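Side-chain contacts in glycine cleavage system H protein 1 (Mycobacterium marinum, PDB 3TZU), which probably shuttles the methylamine group of glycine from the P protein to the T protein of the glycine cleavage system on a covalently bound lipoyl cofactor: residues 15-20 with 82-87; 23-28 with 34-39. All blocks are in the same frame, centred on the assembly; numbering follows the deposited sequence.

Interaction 1: residues 15-20 with 82-87. With EDO (1,2-ethanediol), chain G; ACT (acetate ion), chain E.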
ATOM      1  N   SER A  15     -11.631 -10.811  11.538  1.00 28.34           N
ATOM      2  CA  SER A  15     -12.007 -10.849  10.116  1.00 27.45           C
ATOM      3  C   SER A  15     -11.311  -9.720   9.396  1.00 25.53           C
ATOM      4  O   SER A  15     -10.860  -8.758  10.021  1.00 25.20           O
ATOM      5  CB  SER A  15     -13.534 -10.733   9.922  1.00 28.11           C
ATOM      6  OG  SER A  15     -14.241 -11.762  10.614  1.00 30.06           O
ATOM      7  N   TYR A  16     -11.247  -9.826   8.073  1.00 24.63           N
ATOM      8  CA  TYR A  16     -10.457  -8.901   7.256  1.00 23.42           C
ATOM      9  C   TYR A  16     -11.215  -8.443   6.037  1.00 23.17           C
ATOM     10  O   TYR A  16     -12.186  -9.079   5.629  1.00 23.32           O
ATOM     11  CB  TYR A  16      -9.175  -9.603   6.796  1.00 23.46           C
ATOM     12  CG  TYR A  16      -8.279  -9.978   7.947  1.00 23.73           C
ATOM     13  CD1 TYR A  16      -8.443 -11.157   8.615  1.00 24.98           C
ATOM     14  CD2 TYR A  16      -7.289  -9.125   8.370  1.00 23.43           C
ATOM     15  CE1 TYR A  16      -7.642 -11.488   9.696  1.00 25.87           C
ATOM     16  CE2 TYR A  16      -6.456  -9.453   9.413  1.00 24.29           C
ATOM     17  CZ  TYR A  16      -6.645 -10.637  10.084  1.00 25.46           C
ATOM     18  OH  TYR A  16      -5.816 -10.957  11.127  1.00 26.61           O
ATOM     19  N   THR A  17     -10.744  -7.339   5.447  1.00 22.78           N
ATOM     20  CA  THR A  17     -11.273  -6.892   4.166  1.00 22.98           C
ATOM     21  C   THR A  17     -10.219  -6.892   3.071  1.00 23.26           C
ATOM     22  O   THR A  17      -9.037  -6.842   3.347  1.00 22.79           O
ATOM     23  CB  THR A  17     -11.924  -5.513   4.284  1.00 22.40           C
ATOM     24  OG1 THR A  17     -10.923  -4.509   4.483  1.00 21.66           O
ATOM     25  CG2 THR A  17     -12.907  -5.510   5.450  1.00 22.66           C
ATOM     26  N   ALA A  18     -10.677  -6.945   1.826  1.00 24.22           N
ATOM     27  CA  ALA A  18      -9.812  -6.791   0.661  1.00 24.71           C
ATOM     28  C   ALA A  18      -9.070  -5.442   0.658  1.00 24.25           C
ATOM     29  O   ALA A  18      -7.998  -5.316   0.060  1.00 24.62           O
ATOM     30  CB  ALA A  18     -10.633  -6.967  -0.629  1.00 25.34           C
ATOM     31  N   ASP A  19      -9.622  -4.444   1.342  1.00 24.34           N
ATOM     32  CA  ASP A  19      -8.972  -3.128   1.464  1.00 24.45           C
ATOM     33  C   ASP A  19      -7.967  -2.999   2.634  1.00 23.31           C
ATOM     34  O   ASP A  19      -7.576  -1.884   2.994  1.00 22.95           O
ATOM     35  CB  ASP A  19     -10.039  -2.039   1.521  1.00 25.50           C
ATOM     36  CG  ASP A  19     -10.850  -1.958   0.218  1.00 28.03           C
ATOM     37  OD1 ASP A  19     -10.347  -2.327  -0.861  1.00 28.75           O
ATOM     38  OD2 ASP A  19     -12.003  -1.529   0.260  1.00 31.81           O
ATOM     39  N   HIS A  20      -7.543  -4.137   3.193  1.00 22.10           N
ATOM     40  CA  HIS A  20      -6.463  -4.199   4.184  1.00 21.40           C
ATOM     41  C   HIS A  20      -6.788  -3.642   5.544  1.00 20.83           C
ATOM     42  O   HIS A  20      -5.930  -3.065   6.216  1.00 20.49           O
ATOM     43  CB  HIS A  20      -5.180  -3.585   3.633  1.00 21.25           C
ATOM     44  CG  HIS A  20      -4.751  -4.175   2.333  1.00 21.05           C
ATOM     45  ND1 HIS A  20      -4.342  -5.433   2.231  1.00 21.91           N
ATOM     46  CD2 HIS A  20      -4.757  -3.651   1.042  1.00 21.06           C
ATOM     47  CE1 HIS A  20      -4.065  -5.705   0.939  1.00 22.24           C
ATOM     48  NE2 HIS A  20      -4.320  -4.605   0.220  1.00 21.67           N
ATOM     49  N   ILE A  82     -11.724   2.419   4.536  1.00 24.50           N
ATOM     50  CA  ILE A  82     -12.983   1.970   3.948  1.00 24.42           C
ATOM     51  C   ILE A  82     -13.629   1.113   5.041  1.00 23.78           C
ATOM     52  O   ILE A  82     -13.070   0.105   5.434  1.00 23.35           O
ATOM     53  CB  ILE A  82     -12.762   1.114   2.677  1.00 24.51           C
ATOM     54  CG1 ILE A  82     -11.875   1.846   1.669  1.00 24.37           C
ATOM     55  CG2 ILE A  82     -14.087   0.768   2.023  1.00 25.60           C
ATOM     56  CD1 ILE A  82     -12.486   3.117   1.122  1.00 24.98           C
ATOM     57  N   ALA A  83     -14.775   1.563   5.537  1.00 23.62           N
ATOM     58  CA  ALA A  83     -15.496   0.935   6.643  1.00 24.00           C
ATOM     59  C   ALA A  83     -15.816  -0.533   6.350  1.00 23.67           C
ATOM     60  O   ALA A  83     -16.474  -0.831   5.366  1.00 23.84           O
ATOM     61  CB  ALA A  83     -16.795   1.704   6.902  1.00 24.83           C
ATOM     62  N   PRO A  84     -15.328  -1.457   7.182  1.00 23.41           N
ATOM     63  CA  PRO A  84     -15.714  -2.851   6.998  1.00 24.03           C
ATOM     64  C   PRO A  84     -17.181  -3.122   7.386  1.00 25.33           C
ATOM     65  O   PRO A  84     -17.741  -4.151   6.991  1.00 25.11           O
ATOM     66  CB  PRO A  84     -14.781  -3.605   7.960  1.00 23.88           C
ATOM     67  CG  PRO A  84     -13.650  -2.690   8.193  1.00 23.11           C
ATOM     68  CD  PRO A  84     -14.245  -1.325   8.164  1.00 23.16           C
ATOM     69  N   ALA A  85     -17.778  -2.190   8.141  1.00 26.32           N
ATOM     70  CA  ALA A  85     -19.112  -2.388   8.737  1.00 28.04           C
ATOM     71  C   ALA A  85     -19.874  -1.072   8.769  1.00 29.03           C
ATOM     72  O   ALA A  85     -19.287  -0.008   8.926  1.00 28.68           O
ATOM     73  CB  ALA A  85     -18.973  -2.968  10.143  1.00 28.33           C
ATOM     74  N   SER A  86     -21.183  -1.153   8.566  1.00 31.08           N
ATOM     75  CA  SER A  86     -22.089  -0.034   8.817  1.00 32.58           C
ATOM     76  C   SER A  86     -22.368   0.057  10.326  1.00 33.81           C
ATOM     77  O   SER A  86     -22.429  -0.965  11.005  1.00 34.25           O
ATOM     78  CB  SER A  86     -23.415  -0.243   8.083  1.00 34.38           C
ATOM     79  OG  SER A  86     -23.225  -0.444   6.692  1.00 34.25           O
ATOM     80  N   GLY A  87     -22.542   1.274  10.847  1.00 34.82           N
ATOM     81  CA  GLY A  87     -22.889   1.461  12.264  1.00 36.44           C
ATOM     82  C   GLY A  87     -22.484   2.793  12.874  1.00 36.56           C
ATOM     83  O   GLY A  87     -22.061   3.703  12.166  1.00 35.92           O
TER
HETATM   84  C1  EDO G 136      -6.254   0.659   4.413  1.00 43.15           C
HETATM   85  O1  EDO G 136      -5.302   1.735   4.541  1.00 44.53           O
HETATM   86  C2  EDO G 136      -7.658   1.233   4.539  1.00 43.01           C
HETATM   87  O2  EDO G 136      -8.625   0.654   3.631  1.00 45.49           O
HETATM   88  C   ACT E 134     -25.810   1.336   5.195  1.00 46.36           C
HETATM   89  O   ACT E 134     -25.839   1.901   6.310  1.00 45.67           O
HETATM   90  OXT ACT E 134     -25.096   0.346   5.031  1.00 49.73           O
HETATM   91  CH3 ACT E 134     -26.631   1.816   4.038  1.00 44.18           C
HETATM   92  O   HOH W   1     -12.624  -2.566   3.789  1.00 27.02           O
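The hydroxyl of T17 reaches I82 through a single water: T17 OG1 lies 2.7 Å from the water O, and the water donates in turn to I82 O over 3.2 Å. OG1 also takes a weak hydrogen bond from E21 N. With chi1 at 71°, OG1 sits between the backbone N and the carbonyl carbon of its own residue, and CG2 stands anti to the carbonyl carbon, which turns it to P84. No direct hydrogen bond joins 15-20 to 82-87, and the water is the polar link between them. Beside it T17 CG2 rests on the ring of P84, 3.7 Å from P84 CB and slightly farther from CG; the two side chains cross at about a right angle. The second touch is a van der Waals contact: D19 OD2 rests against I82 CG2 (3.6 Å), CG1 and CB, facing the branch point of the isoleucine, and the two side chains cross at a slant. K76 of the second subunit packs on D19. The backbone of 17-20 is a type I turn, closed by H20 N to T17 O at 3.1 Å, and this turn brings both T17 and D19 to face 82-84. An ethanediol, probably from the crystallisation liquor, lies near D19 O and I82 N. E21, which follows the turn, accepts a hydrogen bond from I82 N through its side chain and also touches P84. The contact thus joins the turn between the antiparallel strands 15-16 and 21-23 to the end of strand 77-82 and the short loop 83-84 leading into strand 85-86.

Interaction 2: residues 23-28 with 34-39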
ATOM      1  N   ILE A  23     -11.580  -6.235  11.326  1.00 24.66           N
ATOM      2  CA  ILE A  23     -12.651  -5.914  12.283  1.00 26.11           C
ATOM      3  C   ILE A  23     -12.732  -7.120  13.226  1.00 28.42           C
ATOM      4  O   ILE A  23     -12.628  -8.269  12.780  1.00 27.92           O
ATOM      5  CB  ILE A  23     -14.005  -5.634  11.577  1.00 25.57           C
ATOM      6  CG1 ILE A  23     -15.085  -5.273  12.593  1.00 26.95           C
ATOM      7  CG2 ILE A  23     -14.451  -6.817  10.735  1.00 25.46           C
ATOM      8  CD1 ILE A  23     -16.265  -4.490  12.028  1.00 26.66           C
ATOM      9  N   ASP A  24     -12.874  -6.852  14.525  1.00 30.77           N
ATOM     10  CA  ASP A  24     -12.879  -7.908  15.539  1.00 33.46           C
ATOM     11  C   ASP A  24     -14.220  -8.591  15.654  1.00 34.39           C
ATOM     12  O   ASP A  24     -14.849  -8.522  16.675  1.00 35.76           O
ATOM     13  CB  ASP A  24     -12.480  -7.354  16.934  1.00 35.43           C
ATOM     14  CG  ASP A  24     -10.988  -7.268  17.110  1.00 35.31           C
ATOM     15  OD1 ASP A  24     -10.276  -8.036  16.410  1.00 35.75           O
ATOM     16  OD2 ASP A  24     -10.513  -6.457  17.921  1.00 35.84           O
ATOM     17  N   ILE A  25     -14.647  -9.222  14.576  1.00 34.06           N
ATOM     18  CA  ILE A  25     -15.677 -10.224  14.597  1.00 35.47           C
ATOM     19  C   ILE A  25     -14.953 -11.491  14.156  1.00 36.26           C
ATOM     20  O   ILE A  25     -14.287 -11.519  13.097  1.00 34.25           O
ATOM     21  CB  ILE A  25     -16.796  -9.902  13.598  1.00 35.38           C
ATOM     22  CG1 ILE A  25     -17.464  -8.541  13.902  1.00 35.87           C
ATOM     23  CG2 ILE A  25     -17.853 -10.982  13.612  1.00 36.81           C
ATOM     24  CD1 ILE A  25     -18.239  -7.960  12.730  1.00 34.91           C
ATOM     25  N   ALA A  26     -15.046 -12.530  14.976  1.00 38.87           N
ATOM     26  CA  ALA A  26     -14.504 -13.833  14.615  1.00 40.10           C
ATOM     27  C   ALA A  26     -15.197 -14.340  13.365  1.00 40.36           C
ATOM     28  O   ALA A  26     -16.398 -14.189  13.222  1.00 40.41           O
ATOM     29  CB  ALA A  26     -14.676 -14.824  15.753  1.00 42.38           C
ATOM     30  N   PRO A  27     -14.438 -14.977  12.465  1.00 42.34           N
ATOM     31  CA  PRO A  27     -14.987 -15.441  11.188  1.00 42.96           C
ATOM     32  C   PRO A  27     -16.026 -16.544  11.376  1.00 45.61           C
ATOM     33  O   PRO A  27     -15.743 -17.574  12.019  1.00 45.46           O
ATOM     34  CB  PRO A  27     -13.768 -15.977  10.467  1.00 43.31           C
ATOM     35  CG  PRO A  27     -12.879 -16.470  11.567  1.00 44.80           C
ATOM     36  CD  PRO A  27     -13.178 -15.658  12.802  1.00 43.58           C
ATOM     37  N   GLY A  28     -17.219 -16.289  10.835  1.00 46.91           N
ATOM     38  CA  GLY A  28     -18.385 -17.146  11.008  1.00 49.73           C
ATOM     39  C   GLY A  28     -19.336 -16.622  12.073  1.00 52.52           C
ATOM     40  O   GLY A  28     -20.509 -17.016  12.113  1.00 54.92           O
ATOM     41  N   GLY A  34     -22.399  -5.505  21.051  1.00 67.83           N
ATOM     42  CA  GLY A  34     -21.469  -4.503  21.609  1.00 64.00           C
ATOM     43  C   GLY A  34     -20.444  -3.998  20.588  1.00 57.69           C
ATOM     44  O   GLY A  34     -20.291  -4.595  19.529  1.00 55.56           O
ATOM     45  N   PRO A  35     -19.760  -2.874  20.891  1.00 54.08           N
ATOM     46  CA  PRO A  35     -18.784  -2.245  19.990  1.00 49.22           C
ATOM     47  C   PRO A  35     -17.558  -3.109  19.643  1.00 46.24           C
ATOM     48  O   PRO A  35     -16.939  -3.675  20.553  1.00 47.40           O
ATOM     49  CB  PRO A  35     -18.322  -1.007  20.770  1.00 50.93           C
ATOM     50  CG  PRO A  35     -18.848  -1.171  22.171  1.00 54.71           C
ATOM     51  CD  PRO A  35     -20.065  -2.017  22.048  1.00 55.84           C
ATOM     52  N   VAL A  36     -17.209  -3.179  18.353  1.00 40.53           N
ATOM     53  CA  VAL A  36     -16.038  -3.951  17.901  1.00 38.04           C
ATOM     54  C   VAL A  36     -14.999  -3.062  17.254  1.00 34.53           C
ATOM     55  O   VAL A  36     -15.333  -2.174  16.478  1.00 32.42           O
ATOM     56  CB  VAL A  36     -16.392  -5.086  16.919  1.00 36.68           C
ATOM     57  CG1 VAL A  36     -17.205  -6.169  17.662  1.00 39.10           C
ATOM     58  CG2 VAL A  36     -17.114  -4.536  15.710  1.00 35.16           C
ATOM     59  N   ARG A  37     -13.743  -3.292  17.616  1.00 33.28           N
ATOM     60  CA  ARG A  37     -12.644  -2.484  17.072  1.00 31.39           C
ATOM     61  C   ARG A  37     -12.323  -2.823  15.591  1.00 28.17           C
ATOM     62  O   ARG A  37     -12.560  -3.940  15.122  1.00 27.06           O
ATOM     63  CB  ARG A  37     -11.386  -2.589  17.960  1.00 32.59           C
ATOM     64  CG  ARG A  37     -11.584  -2.138  19.417  1.00 35.06           C
ATOM     65  CD  ARG A  37     -10.314  -2.319  20.252  1.00 36.33           C
ATOM     66  NE  ARG A  37     -10.430  -1.619  21.527  1.00 39.05           N
ATOM     67  CZ  ARG A  37      -9.464  -1.474  22.439  1.00 40.85           C
ATOM     68  NH1 ARG A  37      -8.249  -1.968  22.252  1.00 40.33           N
ATOM     69  NH2 ARG A  37      -9.724  -0.822  23.567  1.00 43.26           N
ATOM     70  N   VAL A  38     -11.832  -1.801  14.878  1.00 26.23           N
ATOM     71  CA  VAL A  38     -11.406  -1.899  13.502  1.00 24.12           C
ATOM     72  C   VAL A  38     -10.003  -1.325  13.448  1.00 23.41           C
ATOM     73  O   VAL A  38      -9.708  -0.397  14.222  1.00 24.49           O
ATOM     74  CB  VAL A  38     -12.264  -1.033  12.562  1.00 23.35           C
ATOM     75  CG1 VAL A  38     -11.644  -0.999  11.146  1.00 21.96           C
ATOM     76  CG2 VAL A  38     -13.705  -1.495  12.550  1.00 24.00           C
ATOM     77  N   GLY A  39      -9.162  -1.865  12.556  1.00 21.80           N
ATOM     78  CA  GLY A  39      -7.813  -1.351  12.327  1.00 21.17           C
ATOM     79  C   GLY A  39      -7.263  -1.720  10.958  1.00 19.75           C
ATOM     80  O   GLY A  39      -7.981  -2.262  10.105  1.00 19.13           O
TER
HETATM   81  O   HOH W   2     -13.142  -5.197  19.709  1.00 34.18           O
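I23 meets V36 and V38 with the outer part of its side chain. CB stays 4.2 Å from R37 O; CG1, placed opposite the backbone N by a chi1 of -179°, approaches that carbonyl, V36 CG2 and V38 CG2; and CD1 touches a methyl of each valine, 3.8 Å from V36 CG2 and 4.0 Å from V38 CG2. I25 adds a looser apolar touch, its CG1 to V36 CG2. The backbones are held by D24 N, which donates to R37 O over 3.0 Å in a nearly straight bond, 160° at the hydrogen. The same carbonyl takes a CA-H...O contact from I23 CA, so two neighbouring residues converge on one oxygen. D24 and R37 run side by side in the same direction, but their charged ends do not pair: D24 OD2 stands 6.0 Å from R37 NE. Instead a water accepts from R37 N and gives a weak bond to D24 OD2, and the extended arginine makes a cation-pi contact with W112. D24 is the centre of an inverse gamma turn, with a weak bond from I25 N to I23 O, where the chain parts from strand 36-40; its carbonyl O faces V36 CG1. I23 and V38 form an antiparallel, non-hydrogen-bonded pair. The pairing belongs to the antiparallel sheet in which 36-40 lies between 21-23 and 114-118, within the barrel-sandwich hybrid fold that H proteins share with lipoyl domains.

How the interactions relate
Interactions 1 and 2 have centres 10 Å apart and meet directly at strand 21-23, whose neighbours in the sheet are 15-16 and 36-40. S15 O and I23 N, 2.9 Å apart, probably form a hydrogen bond that ties strand 15-16 to the residue packed on V36 and V38. A second probable bond runs from S15 OG to I25 O at 2.5 Å, just past the turn at D24. From the other segment of interaction 1, A85 CB packs 3.6 Å from I23 CD1, and P84 touches V38. Both contacts lie away from K76 of their own chain, the predicted lipoylation site, unmodified here, while K76 of the second subunit packs on D19 of interaction 1.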